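Local coordinates for serine protease pet (Escherichia coli, PDB 4OM9), which acts as a secreted serine protease, an autotransporter enterotoxin of enteroaggregative Escherichia coli whose host target is probably alpha-fodrin, at residues V670-T674 with T692-L697; T700-G706 with G731-D737; G707-G713 with A739-N745; K757-F763 with Q798-N804. All blocks are in the same frame, centred on the assembly; numbering follows the deposited sequence.

Following the chain from the N terminus, contact 1 (670-674 with 692-697) closes a loop of 17 residues, one short coil of the passenger's beta-helix. Contacts 2 and 3 come next and cross: 700-706 runs straight into 707-713, and 731-737 is followed by 739-745, so two successive edges of one coil pair with the same edges of the next. Contact 3 extends the sheet of contact 1, A693 N lying 2.9 Å from T710 O. Contact 4 (757-763 with 798-804) starts after contacts 2 and 3 have closed and spans 34 residues; it joins contact 3 at A743 N and S762 OG, 2.6 Å apart, and touches contact 2 through K757 and A759.

Contact 1 of 4, residues V670-T674 with T692-L697; sequences VTLNT and TASSSL
Parallel strand pairing between neighbouring coils of a beta-helix gives way here to a turn. V670 is extended, and its O accepts T692 N at 2.9 Å with a nearly straight N-H...O angle of 173°. T671 (m rotamer) lies level with T692, CA-CA 4.9 Å; both side chains occupy the more exposed face, while T671 CA approaches T692 O at 3.2 Å. L672 N then donates to T692 O at 2.8 Å. L672, phi/psi -82/89, centres an inverse gamma turn, closed by a weak N673 N to T671 O bond of 2.9 Å. Its mt side chain faces the buried interior beside A693 (CB-CB 3.9 Å) and F651, and its CD1 meets L697 CD1 at 3.8 Å. L672 O receives two weak, bent bonds, from S694 N at 3.0 Å and S695 N at 3.1 Å, where the second segment leaves its strand after A693. N673 and T674 then pass over S695: its CB is 3.4 Å from N673 C, and its t rotamer sets OG 3.0 Å from T674 C.

Contact 2 of 4, residues T700-G706 with G731-D737; sequences TSNIKSG and GYELTED
Side chains alternate across two parallel strands, 703-705 and 733-735, whose axes approach to 4.8 Å and cross at -16°. On the buried face, I703 (mt) lies level with E733 (CA-CA 4.8 Å), and S705 (t) with T735 (m, CA-CA 5.0 Å). E733 departs from standard wells, with chi1 26° and chi2 -106°; this bends its carboxylate back so that OE1 lies 4.0 Å from I703 CD1, while its chain also touches V749 and I753. The other face carries K704 and L734, CA-CA 4.8 Å. K704 is mttt, nearly fully extended, its CE 4.0 Å from CD2 of L734 (tp) and its CD 3.8 Å from OE1 of E736 (chi1 and chi2 both m). Stacking of equivalent residues in successive coils in this way is characteristic of a parallel beta-helix; strands 682-685 and 747-755 continue the sheet beyond the pair. Five backbone bonds set the register: G731 N to S701 O 3.1 Å, I703 N to Y732 O 3.3 Å, L734 N to I703 O 2.9 Å, S705 N to L734 O 2.9 Å and E736 N to S705 O 3.1 Å. At the entry, an ideal CB on G731 would clash, 3.0 Å from S701 C, and Y732 takes a positive phi (75°), its CA-CB bond pointing away from 700-706.

Contact 3 of 4, residues G707-G713 with A739-N745; sequences GDLTLTG and ANFTAKN
This is a regular parallel strand pairing on one sheet of the elongated passenger domain, between strands 708-712 and 740-744, whose axes are 4.6 Å apart and 9° from parallel. The register is D708-N740, L709-F741, T710-T742 and L711-A743, with CA-CA distances of 4.5 to 4.9 Å. Bonds alternate between the chains: N740 N to G707 O 3.1 Å, L709 N to N740 O 2.8 Å, T742 N to L709 O 2.7 Å, L711 N to T742 O 2.7 Å and K744 N to L711 O 3.0 Å. In a beta-helix each strand stacks on its equivalent in the next coil, so side chains at equivalent positions align, as with T710 over T742. Inside, L709 (tp) puts CD2 3.7 Å from F741 CE2, and L711 (mt) puts CD1 4.0 Å from F741 CZ, the ring being t with chi2 -88°. On the outer face T710 and T742 are both m, T710 CG2 touches K744 CE at 3.9 Å, and N740 ND2 bonds weakly to D708 OD1 at 3.3 Å. T712, a p rotamer, bonds through OG1 to G713 O at 2.9 Å. Beyond the strands, N745 adopts a left-handed backbone (55/71), its O taking G713 N at 2.7 Å.

Contact 4 of 4, residues K757-F763 with Q798-N804; sequences KAAKLSF and QSSLAMN
A cis peptide bond joins L761 to S762, and just after it two carbonyl oxygens, S762 O and A802 O, stand only 2.7 Å apart with no hydrogen bond between them. This irregular edge still follows the coil stacking of the beta-helix: the segments run 12° from parallel, in step from A759-S799 to F763-M803, with CA-CA distances of 4.4 to 5.3 Å. A758 (-81/85) centres an inverse gamma turn. K757 O takes S799 OG at 3.1 Å, and S800 N donates to A759 O at 2.7 Å, the sole backbone hydrogen bond between the segments. L761, with phi 71°, has its CB directed away, although its CD2 comes 4.2 Å from A802 CB. S762 OG bonds to A743 N of the preceding coil. F763, at the unusual phi of 1°, takes chi1 m; its ring stacks with Y790, and CE2 lies 3.9 Å from CD1 of L801 (tp). In a Met-aromatic contact, M803 SD sits at the ring's edge, 4.1 Å from F763 CD2.

Contact 1 of 4, residues V670-T674 with T692-L697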
loop_
_atom_site.group_PDB
_atom_site.type_symbol
_atom_site.label_atom_id
_atom_site.label_comp_id
_atom_site.label_asym_id
_atom_site.label_seq_id
_atom_site.Cartn_x
_atom_site.Cartn_y
_atom_site.Cartn_z
ATOM N N VAL A 670 -13.840 2.237 -8.947
ATOM C CA VAL A 670 -14.206 3.580 -8.549
ATOM C C VAL A 670 -15.593 3.676 -7.931
ATOM O O VAL A 670 -16.568 3.162 -8.496
ATOM C CB VAL A 670 -14.164 4.521 -9.748
ATOM C CG1 VAL A 670 -14.560 5.924 -9.327
ATOM C CG2 VAL A 670 -12.782 4.499 -10.390
ATOM N N THR A 671 -15.678 4.358 -6.794
ATOM C CA THR A 671 -16.942 4.627 -6.121
ATOM C C THR A 671 -17.180 6.121 -5.874
ATOM O O THR A 671 -16.691 6.696 -4.904
ATOM C CB THR A 671 -17.014 3.905 -4.783
ATOM O OG1 THR A 671 -16.822 2.502 -4.996
ATOM C CG2 THR A 671 -18.359 4.159 -4.110
ATOM N N LEU A 672 -17.939 6.757 -6.748
ATOM C CA LEU A 672 -18.209 8.162 -6.568
ATOM C C LEU A 672 -19.340 8.355 -5.571
ATOM O O LEU A 672 -20.510 8.410 -5.947
ATOM C CB LEU A 672 -18.533 8.806 -7.903
ATOM C CG LEU A 672 -17.425 8.581 -8.937
ATOM C CD1 LEU A 672 -17.737 9.297 -10.249
ATOM C CD2 LEU A 672 -16.072 9.015 -8.391
ATOM N N ASN A 673 -18.980 8.448 -4.291
ATOM C CA ASN A 673 -19.957 8.687 -3.229
ATOM C C ASN A 673 -19.912 10.122 -2.715
ATOM O O ASN A 673 -20.433 10.431 -1.646
ATOM C CB ASN A 673 -19.764 7.692 -2.070
ATOM C CG ASN A 673 -18.391 7.795 -1.398
ATOM O OD1 ASN A 673 -17.591 8.679 -1.692
ATOM N ND2 ASN A 673 -18.131 6.887 -0.476
ATOM N N THR A 674 -19.294 10.993 -3.504
ATOM C CA THR A 674 -19.307 12.430 -3.265
ATOM C C THR A 674 -19.674 13.102 -4.582
ATOM O O THR A 674 -19.283 12.623 -5.645
ATOM C CB THR A 674 -17.928 12.937 -2.741
ATOM O OG1 THR A 674 -17.858 12.760 -1.322
ATOM C CG2 THR A 674 -17.725 14.397 -3.065
ATOM N N THR A 692 -19.077 2.824 -9.946
ATOM C CA THR A 692 -20.366 3.026 -9.305
ATOM C C THR A 692 -20.438 4.443 -8.750
ATOM O O THR A 692 -19.579 4.861 -7.964
ATOM C CB THR A 692 -20.604 2.021 -8.162
ATOM O OG1 THR A 692 -20.194 0.708 -8.573
ATOM C CG2 THR A 692 -22.070 2.004 -7.761
ATOM N N ALA A 693 -21.456 5.187 -9.161
ATOM C CA ALA A 693 -21.636 6.549 -8.683
ATOM C C ALA A 693 -22.926 6.676 -7.875
ATOM O O ALA A 693 -24.002 6.828 -8.441
ATOM C CB ALA A 693 -21.637 7.520 -9.848
ATOM N N SER A 694 -22.810 6.617 -6.555
ATOM C CA SER A 694 -23.968 6.660 -5.671
ATOM C C SER A 694 -24.299 8.095 -5.312
ATOM O O SER A 694 -25.207 8.374 -4.526
ATOM C CB SER A 694 -23.706 5.843 -4.404
ATOM O OG SER A 694 -23.326 4.515 -4.728
ATOM N N SER A 695 -23.540 9.004 -5.901
ATOM C CA SER A 695 -23.662 10.420 -5.615
ATOM C C SER A 695 -23.853 11.149 -6.934
ATOM O O SER A 695 -23.355 10.693 -7.964
ATOM C CB SER A 695 -22.414 10.917 -4.866
ATOM O OG SER A 695 -22.512 12.288 -4.532
ATOM N N SER A 696 -24.567 12.269 -6.907
ATOM C CA SER A 696 -24.857 13.034 -8.125
ATOM C C SER A 696 -23.639 13.287 -9.021
ATOM O O SER A 696 -22.557 13.631 -8.536
ATOM C CB SER A 696 -25.477 14.385 -7.764
ATOM O OG SER A 696 -26.847 14.277 -7.444
ATOM N N LEU A 697 -23.823 13.133 -10.328
ATOM C CA LEU A 697 -22.774 13.461 -11.280
ATOM C C LEU A 697 -23.297 14.306 -12.439
ATOM O O LEU A 697 -24.068 13.828 -13.260
ATOM C CB LEU A 697 -22.122 12.191 -11.812
ATOM C CG LEU A 697 -21.019 12.391 -12.852
ATOM C CD1 LEU A 697 -19.838 11.493 -12.543
ATOM C CD2 LEU A 697 -21.545 12.111 -14.251
#

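Contact 2 of 4, residues T700-G706 with G731-D737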
loop_
_atom_site.group_PDB
_atom_site.type_symbol
_atom_site.label_atom_id
_atom_site.label_comp_id
_atom_site.label_asym_id
_atom_site.label_seq_id
_atom_site.Cartn_x
_atom_site.Cartn_y
_atom_site.Cartn_z
ATOM N N THR A 700 -20.927 18.836 -18.278
ATOM C CA THR A 700 -21.224 19.595 -19.479
ATOM C C THR A 700 -20.642 18.895 -20.697
ATOM O O THR A 700 -20.780 19.357 -21.823
ATOM C CB THR A 700 -20.672 21.017 -19.381
ATOM O OG1 THR A 700 -19.246 20.968 -19.213
ATOM C CG2 THR A 700 -21.301 21.737 -18.193
ATOM N N SER A 701 -20.001 17.762 -20.446
ATOM C CA SER A 701 -19.340 16.974 -21.467
ATOM C C SER A 701 -19.951 15.577 -21.506
ATOM O O SER A 701 -21.050 15.363 -20.999
ATOM C CB SER A 701 -17.837 16.898 -21.183
ATOM O OG SER A 701 -17.141 16.211 -22.206
ATOM N N ASN A 702 -19.214 14.627 -22.075
ATOM C CA ASN A 702 -19.704 13.265 -22.271
ATOM C C ASN A 702 -18.898 12.193 -21.529
ATOM O O ASN A 702 -17.753 12.411 -21.143
ATOM C CB ASN A 702 -19.699 12.931 -23.757
ATOM C CG ASN A 702 -18.299 12.794 -24.301
ATOM O OD1 ASN A 702 -17.827 11.690 -24.535
ATOM N ND2 ASN A 702 -17.610 13.920 -24.472
ATOM N N ILE A 703 -19.517 11.025 -21.375
ATOM C CA ILE A 703 -18.921 9.868 -20.722
ATOM C C ILE A 703 -18.892 8.694 -21.680
ATOM O O ILE A 703 -19.938 8.259 -22.152
ATOM C CB ILE A 703 -19.710 9.457 -19.464
ATOM C CG1 ILE A 703 -19.784 10.614 -18.473
ATOM C CG2 ILE A 703 -19.097 8.219 -18.810
ATOM C CD1 ILE A 703 -20.872 10.441 -17.450
ATOM N N LYS A 704 -17.701 8.189 -21.975
ATOM C CA LYS A 704 -17.555 6.998 -22.799
ATOM C C LYS A 704 -17.212 5.818 -21.914
ATOM O O LYS A 704 -16.364 5.944 -21.022
ATOM C CB LYS A 704 -16.483 7.208 -23.867
ATOM C CG LYS A 704 -16.826 8.335 -24.817
ATOM C CD LYS A 704 -15.730 8.611 -25.830
ATOM C CE LYS A 704 -16.104 9.834 -26.669
ATOM N NZ LYS A 704 -15.118 10.158 -27.738
ATOM N N SER A 705 -17.858 4.674 -22.149
ATOM C CA SER A 705 -17.709 3.535 -21.247
ATOM C C SER A 705 -17.791 2.159 -21.917
ATOM O O SER A 705 -18.798 1.797 -22.519
ATOM C CB SER A 705 -18.760 3.616 -20.135
ATOM O OG SER A 705 -18.748 2.448 -19.329
ATOM N N GLY A 706 -16.709 1.399 -21.780
ATOM C CA GLY A 706 -16.611 0.053 -22.302
ATOM C C GLY A 706 -16.499 -0.927 -21.155
ATOM O O GLY A 706 -16.155 -2.094 -21.354
ATOM N N GLY A 731 -23.348 16.010 -22.987
ATOM C CA GLY A 731 -22.766 15.460 -24.200
ATOM C C GLY A 731 -23.154 14.009 -24.405
ATOM O O GLY A 731 -22.641 13.333 -25.307
ATOM N N TYR A 732 -24.064 13.542 -23.553
ATOM C CA TYR A 732 -24.614 12.191 -23.601
ATOM C C TYR A 732 -23.598 11.171 -23.085
ATOM O O TYR A 732 -22.452 11.511 -22.774
ATOM C CB TYR A 732 -25.060 11.782 -25.028
ATOM C CG TYR A 732 -25.731 12.840 -25.905
ATOM C CD1 TYR A 732 -26.344 13.968 -25.363
ATOM C CD2 TYR A 732 -25.757 12.686 -27.291
ATOM C CE1 TYR A 732 -26.942 14.918 -26.175
ATOM C CE2 TYR A 732 -26.357 13.627 -28.107
ATOM C CZ TYR A 732 -26.946 14.742 -27.545
ATOM O OH TYR A 732 -27.545 15.678 -28.356
ATOM N N GLU A 733 -24.033 9.919 -22.978
ATOM C CA GLU A 733 -23.118 8.819 -22.707
ATOM C C GLU A 733 -23.067 7.884 -23.901
ATOM O O GLU A 733 -24.059 7.715 -24.619
ATOM C CB GLU A 733 -23.514 8.054 -21.443
ATOM C CG GLU A 733 -24.967 8.118 -21.083
ATOM C CD GLU A 733 -25.235 9.018 -19.891
ATOM O OE1 GLU A 733 -24.361 9.116 -18.988
ATOM O OE2 GLU A 733 -26.336 9.628 -19.865
ATOM N N LEU A 734 -21.901 7.286 -24.112
ATOM C CA LEU A 734 -21.644 6.436 -25.266
ATOM C C LEU A 734 -21.009 5.124 -24.808
ATOM O O LEU A 734 -20.066 5.122 -24.016
ATOM C CB LEU A 734 -20.752 7.175 -26.279
ATOM C CG LEU A 734 -19.789 6.464 -27.236
ATOM C CD1 LEU A 734 -20.503 5.452 -28.093
ATOM C CD2 LEU A 734 -19.038 7.462 -28.118
ATOM N N THR A 735 -21.540 4.007 -25.297
ATOM C CA THR A 735 -21.057 2.693 -24.883
ATOM C C THR A 735 -20.202 2.053 -25.987
ATOM O O THR A 735 -20.541 2.129 -27.168
ATOM C CB THR A 735 -22.229 1.781 -24.496
ATOM O OG1 THR A 735 -23.111 2.492 -23.615
ATOM C CG2 THR A 735 -21.725 0.539 -23.795
ATOM N N GLU A 736 -19.098 1.421 -25.587
ATOM C CA GLU A 736 -17.981 1.135 -26.493
ATOM C C GLU A 736 -17.614 -0.338 -26.688
ATOM O O GLU A 736 -16.759 -0.654 -27.512
ATOM C CB GLU A 736 -16.734 1.876 -25.997
ATOM C CG GLU A 736 -16.896 3.375 -25.907
ATOM C CD GLU A 736 -16.679 4.071 -27.238
ATOM O OE1 GLU A 736 -15.960 5.094 -27.254
ATOM O OE2 GLU A 736 -17.230 3.610 -28.269
ATOM N N ASP A 737 -18.245 -1.223 -25.925
ATOM C CA ASP A 737 -17.992 -2.666 -25.987
ATOM C C ASP A 737 -19.254 -3.421 -25.570
ATOM O O ASP A 737 -20.280 -2.806 -25.304
ATOM C CB ASP A 737 -16.823 -3.062 -25.066
ATOM C CG ASP A 737 -15.455 -2.850 -25.707
ATOM O OD1 ASP A 737 -15.339 -2.946 -26.944
ATOM O OD2 ASP A 737 -14.483 -2.605 -24.967
#

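Contact 3 of 4, residues G707-G713 with A739-N745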
loop_
_atom_site.group_PDB
_atom_site.type_symbol
_atom_site.label_atom_id
_atom_site.label_comp_id
_atom_site.label_asym_id
_atom_site.label_seq_id
_atom_site.Cartn_x
_atom_site.Cartn_y
_atom_site.Cartn_z
ATOM N N GLY A 707 -16.791 -0.444 -19.949
ATOM C CA GLY A 707 -16.773 -1.271 -18.755
ATOM C C GLY A 707 -18.137 -1.320 -18.092
ATOM O O GLY A 707 -19.160 -1.222 -18.766
ATOM N N ASP A 708 -18.158 -1.490 -16.774
ATOM C CA ASP A 708 -19.402 -1.423 -16.012
ATOM C C ASP A 708 -19.579 -0.037 -15.388
ATOM O O ASP A 708 -18.707 0.452 -14.666
ATOM C CB ASP A 708 -19.438 -2.493 -14.926
ATOM C CG ASP A 708 -19.358 -3.914 -15.489
ATOM O OD1 ASP A 708 -19.248 -4.076 -16.720
ATOM O OD2 ASP A 708 -19.393 -4.875 -14.693
ATOM N N LEU A 709 -20.707 0.596 -15.690
ATOM C CA LEU A 709 -21.077 1.872 -15.087
ATOM C C LEU A 709 -22.461 1.775 -14.442
ATOM O O LEU A 709 -23.466 1.462 -15.099
ATOM C CB LEU A 709 -21.046 2.996 -16.123
ATOM C CG LEU A 709 -21.481 4.379 -15.633
ATOM C CD1 LEU A 709 -20.546 4.894 -14.487
ATOM C CD2 LEU A 709 -21.512 5.347 -16.787
ATOM N N THR A 710 -22.500 2.035 -13.143
ATOM C CA THR A 710 -23.728 1.943 -12.383
ATOM C C THR A 710 -24.024 3.262 -11.681
ATOM O O THR A 710 -23.158 3.850 -11.032
ATOM C CB THR A 710 -23.652 0.823 -11.352
ATOM O OG1 THR A 710 -23.279 -0.394 -12.006
ATOM C CG2 THR A 710 -24.993 0.638 -10.678
ATOM N N LEU A 711 -25.259 3.723 -11.819
ATOM C CA LEU A 711 -25.671 4.992 -11.250
ATOM C C LEU A 711 -26.850 4.783 -10.301
ATOM O O LEU A 711 -27.880 4.229 -10.689
ATOM C CB LEU A 711 -26.024 5.960 -12.370
ATOM C CG LEU A 711 -24.981 6.015 -13.484
ATOM C CD1 LEU A 711 -25.461 6.897 -14.629
ATOM C CD2 LEU A 711 -23.664 6.520 -12.924
ATOM N N THR A 712 -26.684 5.194 -9.047
ATOM C CA THR A 712 -27.665 4.890 -8.006
ATOM C C THR A 712 -27.855 6.040 -7.049
ATOM O O THR A 712 -26.967 6.874 -6.898
ATOM C CB THR A 712 -27.260 3.689 -7.129
ATOM O OG1 THR A 712 -26.313 4.136 -6.158
ATOM C CG2 THR A 712 -26.653 2.555 -7.942
ATOM N N GLY A 713 -28.992 6.047 -6.359
ATOM C CA GLY A 713 -29.237 7.011 -5.302
ATOM C C GLY A 713 -28.211 6.880 -4.202
ATOM O O GLY A 713 -27.485 5.889 -4.144
ATOM N N ALA A 739 -20.669 -3.943 -23.022
ATOM C CA ALA A 739 -20.500 -3.370 -21.689
ATOM C C ALA A 739 -21.773 -3.369 -20.848
ATOM O O ALA A 739 -22.785 -3.951 -21.233
ATOM C CB ALA A 739 -19.975 -1.960 -21.814
ATOM N N ASN A 740 -21.701 -2.726 -19.685
ATOM C CA ASN A 740 -22.860 -2.557 -18.805
ATOM C C ASN A 740 -23.072 -1.113 -18.360
ATOM O O ASN A 740 -22.158 -0.437 -17.849
ATOM C CB ASN A 740 -22.747 -3.443 -17.567
ATOM C CG ASN A 740 -22.948 -4.907 -17.878
ATOM O OD1 ASN A 740 -23.911 -5.285 -18.555
ATOM N ND2 ASN A 740 -22.036 -5.742 -17.398
ATOM N N PHE A 741 -24.294 -0.649 -18.568
ATOM C CA PHE A 741 -24.709 0.665 -18.133
ATOM C C PHE A 741 -25.994 0.506 -17.327
ATOM O O PHE A 741 -27.073 0.314 -17.887
ATOM C CB PHE A 741 -24.894 1.595 -19.331
ATOM C CG PHE A 741 -25.347 2.980 -18.967
ATOM C CD1 PHE A 741 -26.698 3.273 -18.845
ATOM C CD2 PHE A 741 -24.425 3.994 -18.767
ATOM C CE1 PHE A 741 -27.120 4.540 -18.520
ATOM C CE2 PHE A 741 -24.840 5.272 -18.439
ATOM C CZ PHE A 741 -26.189 5.545 -18.317
ATOM N N THR A 742 -25.853 0.582 -16.011
ATOM C CA THR A 742 -26.937 0.323 -15.083
ATOM C C THR A 742 -27.357 1.561 -14.288
ATOM O O THR A 742 -26.533 2.235 -13.675
ATOM C CB THR A 742 -26.553 -0.810 -14.093
ATOM O OG1 THR A 742 -26.252 -2.002 -14.826
ATOM C CG2 THR A 742 -27.682 -1.102 -13.110
ATOM N N ALA A 743 -28.651 1.856 -14.309
ATOM C CA ALA A 743 -29.215 2.898 -13.467
ATOM C C ALA A 743 -30.324 2.291 -12.625
ATOM O O ALA A 743 -31.153 1.539 -13.139
ATOM C CB ALA A 743 -29.736 4.048 -14.302
ATOM N N LYS A 744 -30.340 2.616 -11.337
ATOM C CA LYS A 744 -31.263 1.989 -10.397
ATOM C C LYS A 744 -31.299 2.714 -9.056
ATOM O O LYS A 744 -30.472 3.588 -8.792
ATOM C CB LYS A 744 -30.873 0.528 -10.171
ATOM C CG LYS A 744 -29.584 0.359 -9.395
ATOM C CD LYS A 744 -29.141 -1.097 -9.365
ATOM C CE LYS A 744 -27.802 -1.251 -8.645
ATOM N NZ LYS A 744 -27.397 -2.677 -8.471
ATOM N N ASN A 745 -32.261 2.334 -8.217
ATOM C CA ASN A 745 -32.355 2.826 -6.843
ATOM C C ASN A 745 -32.397 4.342 -6.715
ATOM O O ASN A 745 -31.446 4.950 -6.246
ATOM C CB ASN A 745 -31.190 2.287 -6.013
ATOM C CG ASN A 745 -31.498 0.943 -5.385
ATOM O OD1 ASN A 745 -31.341 -0.104 -6.016
ATOM N ND2 ASN A 745 -31.943 0.963 -4.133
#

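Contact 4 of 4, residues K757-F763 with Q798-N804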
loop_
_atom_site.group_PDB
_atom_site.type_symbol
_atom_site.label_atom_id
_atom_site.label_comp_id
_atom_site.label_asym_id
_atom_site.label_seq_id
_atom_site.Cartn_x
_atom_site.Cartn_y
_atom_site.Cartn_z
ATOM N N LYS A 757 -22.259 -1.188 -30.090
ATOM C CA LYS A 757 -21.835 -2.515 -29.674
ATOM C C LYS A 757 -23.017 -3.284 -29.088
ATOM O O LYS A 757 -24.110 -2.736 -28.928
ATOM C CB LYS A 757 -20.706 -2.422 -28.647
ATOM C CG LYS A 757 -19.479 -1.661 -29.128
ATOM C CD LYS A 757 -18.783 -2.386 -30.271
ATOM C CE LYS A 757 -17.340 -1.914 -30.431
ATOM N NZ LYS A 757 -16.669 -2.600 -31.578
ATOM N N ALA A 758 -22.793 -4.552 -28.764
ATOM C CA ALA A 758 -23.807 -5.340 -28.075
ATOM C C ALA A 758 -23.778 -5.018 -26.583
ATOM O O ALA A 758 -23.115 -5.701 -25.805
ATOM C CB ALA A 758 -23.587 -6.827 -28.312
ATOM N N ALA A 759 -24.485 -3.965 -26.182
ATOM C CA ALA A 759 -24.455 -3.543 -24.782
ATOM C C ALA A 759 -25.714 -3.991 -24.058
ATOM O O ALA A 759 -26.621 -4.546 -24.670
ATOM C CB ALA A 759 -24.284 -2.036 -24.676
ATOM N N LYS A 760 -25.769 -3.758 -22.751
ATOM C CA LYS A 760 -26.877 -4.271 -21.952
ATOM C C LYS A 760 -27.440 -3.245 -20.981
ATOM O O LYS A 760 -26.912 -2.146 -20.861
ATOM C CB LYS A 760 -26.429 -5.507 -21.172
ATOM C CG LYS A 760 -25.879 -6.642 -22.028
ATOM C CD LYS A 760 -24.977 -7.544 -21.198
ATOM C CE LYS A 760 -25.759 -8.340 -20.150
ATOM N NZ LYS A 760 -26.588 -9.405 -20.787
ATOM N N LEU A 761 -28.552 -3.610 -20.340
ATOM C CA LEU A 761 -28.994 -2.991 -19.089
ATOM C C LEU A 761 -29.500 -1.540 -19.267
ATOM O O LEU A 761 -29.154 -0.895 -20.264
ATOM C CB LEU A 761 -27.837 -3.098 -18.081
ATOM C CG LEU A 761 -27.718 -4.534 -17.543
ATOM C CD1 LEU A 761 -26.525 -4.708 -16.627
ATOM C CD2 LEU A 761 -29.010 -4.958 -16.841
ATOM N N SER A 762 -30.332 -1.016 -18.350
ATOM C CA SER A 762 -30.726 -1.623 -17.066
ATOM C C SER A 762 -32.011 -1.085 -16.460
ATOM O O SER A 762 -32.830 -1.851 -15.958
ATOM C CB SER A 762 -29.681 -1.362 -16.020
ATOM O OG SER A 762 -29.836 -0.022 -15.578
ATOM N N PHE A 763 -32.116 0.248 -16.470
ATOM C CA PHE A 763 -33.024 1.070 -15.640
ATOM C C PHE A 763 -33.925 0.353 -14.633
ATOM O O PHE A 763 -34.776 -0.449 -15.003
ATOM C CB PHE A 763 -33.923 1.927 -16.530
ATOM C CG PHE A 763 -33.190 2.699 -17.585
ATOM C CD1 PHE A 763 -32.048 3.407 -17.285
ATOM C CD2 PHE A 763 -33.659 2.713 -18.888
ATOM C CE1 PHE A 763 -31.375 4.113 -18.273
ATOM C CE2 PHE A 763 -33.004 3.414 -19.874
ATOM C CZ PHE A 763 -31.859 4.117 -19.568
ATOM N N GLN A 798 -27.926 -2.781 -31.187
ATOM C CA GLN A 798 -27.441 -4.133 -30.917
ATOM C C GLN A 798 -27.629 -4.484 -29.451
ATOM O O GLN A 798 -27.361 -5.608 -29.025
ATOM C CB GLN A 798 -25.967 -4.280 -31.296
ATOM C CG GLN A 798 -25.648 -4.033 -32.761
ATOM C CD GLN A 798 -25.156 -2.623 -33.019
ATOM O OE1 GLN A 798 -25.533 -1.683 -32.317
ATOM N NE2 GLN A 798 -24.296 -2.469 -34.021
ATOM N N SER A 799 -28.121 -3.512 -28.691
ATOM C CA SER A 799 -28.061 -3.559 -27.234
ATOM C C SER A 799 -29.369 -3.989 -26.567
ATOM O O SER A 799 -30.450 -3.825 -27.130
ATOM C CB SER A 799 -27.638 -2.188 -26.706
ATOM O OG SER A 799 -26.633 -1.624 -27.534
ATOM N N SER A 800 -29.251 -4.539 -25.362
ATOM C CA SER A 800 -30.405 -4.929 -24.558
ATOM C C SER A 800 -30.909 -3.757 -23.720
ATOM O O SER A 800 -30.300 -2.689 -23.717
ATOM C CB SER A 800 -30.046 -6.107 -23.648
ATOM O OG SER A 800 -29.560 -7.206 -24.399
ATOM N N LEU A 801 -32.016 -3.956 -23.008
ATOM C CA LEU A 801 -32.513 -2.933 -22.089
ATOM C C LEU A 801 -33.504 -3.472 -21.059
ATOM O O LEU A 801 -34.702 -3.541 -21.326
ATOM C CB LEU A 801 -33.167 -1.787 -22.863
ATOM C CG LEU A 801 -33.444 -0.559 -21.997
ATOM C CD1 LEU A 801 -32.170 -0.161 -21.223
ATOM C CD2 LEU A 801 -33.966 0.608 -22.810
ATOM N N ALA A 802 -33.010 -3.844 -19.880
ATOM C CA ALA A 802 -33.884 -4.317 -18.810
ATOM C C ALA A 802 -34.671 -3.145 -18.231
ATOM O O ALA A 802 -34.202 -2.011 -18.259
ATOM C CB ALA A 802 -33.084 -5.009 -17.732
ATOM N N MET A 803 -35.877 -3.410 -17.736
ATOM C CA MET A 803 -36.752 -2.343 -17.251
ATOM C C MET A 803 -37.634 -2.751 -16.080
ATOM O O MET A 803 -38.846 -2.551 -16.128
ATOM C CB MET A 803 -37.673 -1.846 -18.365
ATOM C CG MET A 803 -37.078 -1.768 -19.754
ATOM S SD MET A 803 -36.243 -0.216 -20.090
ATOM C CE MET A 803 -37.139 0.279 -21.564
ATOM N N ASN A 804 -37.050 -3.327 -15.037
ATOM C CA ASN A 804 -37.837 -3.604 -13.844
ATOM C C ASN A 804 -38.217 -2.304 -13.171
ATOM O O ASN A 804 -37.479 -1.799 -12.325
ATOM C CB ASN A 804 -37.084 -4.500 -12.866
ATOM C CG ASN A 804 -36.968 -5.916 -13.355
ATOM O OD1 ASN A 804 -36.891 -6.164 -14.558
ATOM N ND2 ASN A 804 -36.962 -6.865 -12.426
#